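Local coordinates for putative capsular polysaccharide biosynthesis protein (PDB 6EWJ) that acts as a sugar aminotransferase in teichoic acid biosynthesis, an essential pyridoxal phosphate-dependent enzyme, at the interface of chains A and B. Sequence-based numbering; all coordinates share one arbitrary frame. Chains: chain A/B, Putative capsular polysaccharide biosynthesis protein.

The interface of chains A and B. Residues chain A 24, 27-28, 31, 269, 273; chain B 24, 27-28, 31, 269.
Two copies of a DegT/DnrJ/EryC1-family aminotransferase meet here across a two-fold axis, in a dimer of the kind usual for fold-type I aminotransferases and so probably the biological one. Helix 21-31 of each chain packs on its twin, with the start of helix 268-299 of each chain alongside. The axis runs between like residues: A:Val27 CG1 stands 3.8 Å from B:Val27 CG1, the valines meeting at a slant, and A:Ile269 CG2 stands 3.7 Å from B:Ile269 CG2, the two isoleucines lying antiparallel, side by side, and touching through their gamma-methyls. Flanking the valines, the isoleucine branches divide their work. The gamma-methyl CG2 of A:Ile24 sits 3.6 Å from B:Val28 CB, while its methylene CG1 runs alongside B:Leu31, 3.8 Å from CB. The exchanged pair repeats this, with B:Ile24 CG1 3.7 Å from A:Leu31 CB. Both Val28 side chains are modelled incompletely, so their methyls cannot be judged.

Torsions account for the division. In A:Ile24, CG2 is anti to the backbone N and CG1 lies beside that N (chi1 -61°), which turns the two branches toward different partners, B:Val28 and B:Leu31. A:Val27 has CG1 anti to its backbone N (chi1 163°), directing this methyl at its twin. B:Leu31 has CG beside its backbone N and CD1 anti to CA (chi2 176°); CD1 thereby comes against A:Ile24 and A:Val27, and CD2 meets A:Leu273 CD2 tip to tip at 4.1 Å. A:Leu273 turns its other methyl, CD1, toward B:Ile269 CD1, 3.9 Å away, so one leucine of the long helix touches both helices of the partner.

No nitrogen or oxygen reaches a bonding partner across this patch; about 281 Å² of surface is hidden by aliphatic contact. The patch centre lies about 17 Å from A:Lys205, the predicted cofactor-binding lysine, and so is not part of the cofactor site itself, which is empty in this apo form.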
loop_
_atom_site.group_PDB
_atom_site.type_symbol
_atom_site.label_atom_id
_atom_site.label_comp_id
_atom_site.label_asym_id
_atom_site.label_seq_id
_atom_site.Cartn_x
_atom_site.Cartn_y
_atom_site.Cartn_z
ATOM N N ILE A 24 -8.015 -19.419 9.620
ATOM C CA ILE A 24 -6.656 -19.935 9.614
ATOM C C ILE A 24 -6.486 -20.988 8.510
ATOM O O ILE A 24 -5.527 -20.911 7.741
ATOM C CB ILE A 24 -6.254 -20.469 10.987
ATOM C CG1 ILE A 24 -6.320 -19.325 12.035
ATOM C CG2 ILE A 24 -4.854 -21.070 10.928
ATOM C CD1 ILE A 24 -6.249 -19.796 13.476
ATOM N N VAL A 27 -6.432 -19.308 5.006
ATOM C CA VAL A 27 -5.127 -18.656 4.793
ATOM C C VAL A 27 -4.063 -19.700 4.521
ATOM O O VAL A 27 -3.294 -19.540 3.587
ATOM C CB VAL A 27 -4.751 -17.734 5.986
ATOM C CG1 VAL A 27 -3.268 -17.402 5.982
ATOM C CG2 VAL A 27 -5.566 -16.450 5.934
ATOM N N VAL A 28 -4.069 -20.784 5.293
ATOM C CA VAL A 28 -3.181 -21.919 5.043
ATOM C C VAL A 28 -3.312 -22.481 3.630
ATOM O O VAL A 28 -2.295 -22.751 2.965
ATOM C CB VAL A 28 -3.385 -23.017 6.071
ATOM N N LEU A 31 -1.531 -20.206 1.291
ATOM C CA LEU A 31 -0.074 -20.384 1.433
ATOM C C LEU A 31 0.497 -21.657 0.827
ATOM O O LEU A 31 1.730 -21.751 0.620
ATOM C CB LEU A 31 0.331 -20.287 2.893
ATOM C CG LEU A 31 0.162 -18.855 3.487
ATOM C CD1 LEU A 31 0.503 -18.846 4.962
ATOM C CD2 LEU A 31 0.991 -17.810 2.749
ATOM N N ILE A 269 -3.787 -13.809 0.701
ATOM C CA ILE A 269 -3.662 -14.058 2.127
ATOM C C ILE A 269 -4.773 -13.294 2.851
ATOM O O ILE A 269 -5.616 -13.894 3.566
ATOM C CB ILE A 269 -2.282 -13.684 2.665
ATOM C CG1 ILE A 269 -1.244 -14.655 2.112
ATOM C CG2 ILE A 269 -2.259 -13.736 4.191
ATOM C CD1 ILE A 269 0.191 -14.225 2.308
ATOM N N LEU A 273 -8.933 -14.356 4.510
ATOM C CA LEU A 273 -9.588 -13.892 5.709
ATOM C C LEU A 273 -10.944 -13.318 5.386
ATOM O O LEU A 273 -11.928 -13.643 6.056
ATOM C CB LEU A 273 -8.711 -12.860 6.428
ATOM C CG LEU A 273 -7.353 -13.315 6.987
ATOM C CD1 LEU A 273 -6.617 -12.063 7.537
ATOM C CD2 LEU A 273 -7.515 -14.348 8.048
ATOM N N ILE B 24 3.460 -21.429 7.390
ATOM C CA ILE B 24 2.042 -21.558 7.661
ATOM C C ILE B 24 1.805 -21.558 9.169
ATOM O O ILE B 24 0.918 -20.837 9.642
ATOM C CB ILE B 24 1.443 -22.805 6.962
ATOM C CG1 ILE B 24 1.639 -22.680 5.440
ATOM C CG2 ILE B 24 -0.024 -22.928 7.308
ATOM C CD1 ILE B 24 1.357 -23.939 4.649
ATOM N N VAL B 27 2.345 -18.017 10.705
ATOM C CA VAL B 27 1.202 -17.155 10.346
ATOM C C VAL B 27 0.010 -17.557 11.196
ATOM O O VAL B 27 -0.713 -16.688 11.693
ATOM C CB VAL B 27 0.883 -17.238 8.828
ATOM C CG1 VAL B 27 -0.512 -16.705 8.499
ATOM C CG2 VAL B 27 1.908 -16.424 8.055
ATOM N N VAL B 28 -0.258 -18.871 11.300
ATOM C CA VAL B 28 -1.366 -19.356 12.146
ATOM C C VAL B 28 -1.258 -18.850 13.594
ATOM O O VAL B 28 -2.247 -18.439 14.199
ATOM C CB VAL B 28 -1.447 -20.874 12.120
ATOM N N LEU B 31 -2.423 -15.334 13.747
ATOM C CA LEU B 31 -3.890 -15.307 13.642
ATOM C C LEU B 31 -4.634 -15.755 14.886
ATOM O O LEU B 31 -5.830 -15.440 15.019
ATOM C CB LEU B 31 -4.362 -16.101 12.428
ATOM C CG LEU B 31 -3.988 -15.490 11.077
ATOM C CD1 LEU B 31 -4.414 -16.398 9.935
ATOM C CD2 LEU B 31 -4.569 -14.098 10.881
ATOM N N ILE B 269 1.020 -10.707 10.120
ATOM C CA ILE B 269 0.761 -11.838 9.201
ATOM C C ILE B 269 1.947 -11.943 8.246
ATOM O O ILE B 269 2.589 -12.998 8.138
ATOM C CB ILE B 269 -0.568 -11.670 8.445
ATOM C CG1 ILE B 269 -1.711 -11.808 9.416
ATOM C CG2 ILE B 269 -0.681 -12.689 7.331
ATOM C CD1 ILE B 269 -3.064 -11.352 8.891
#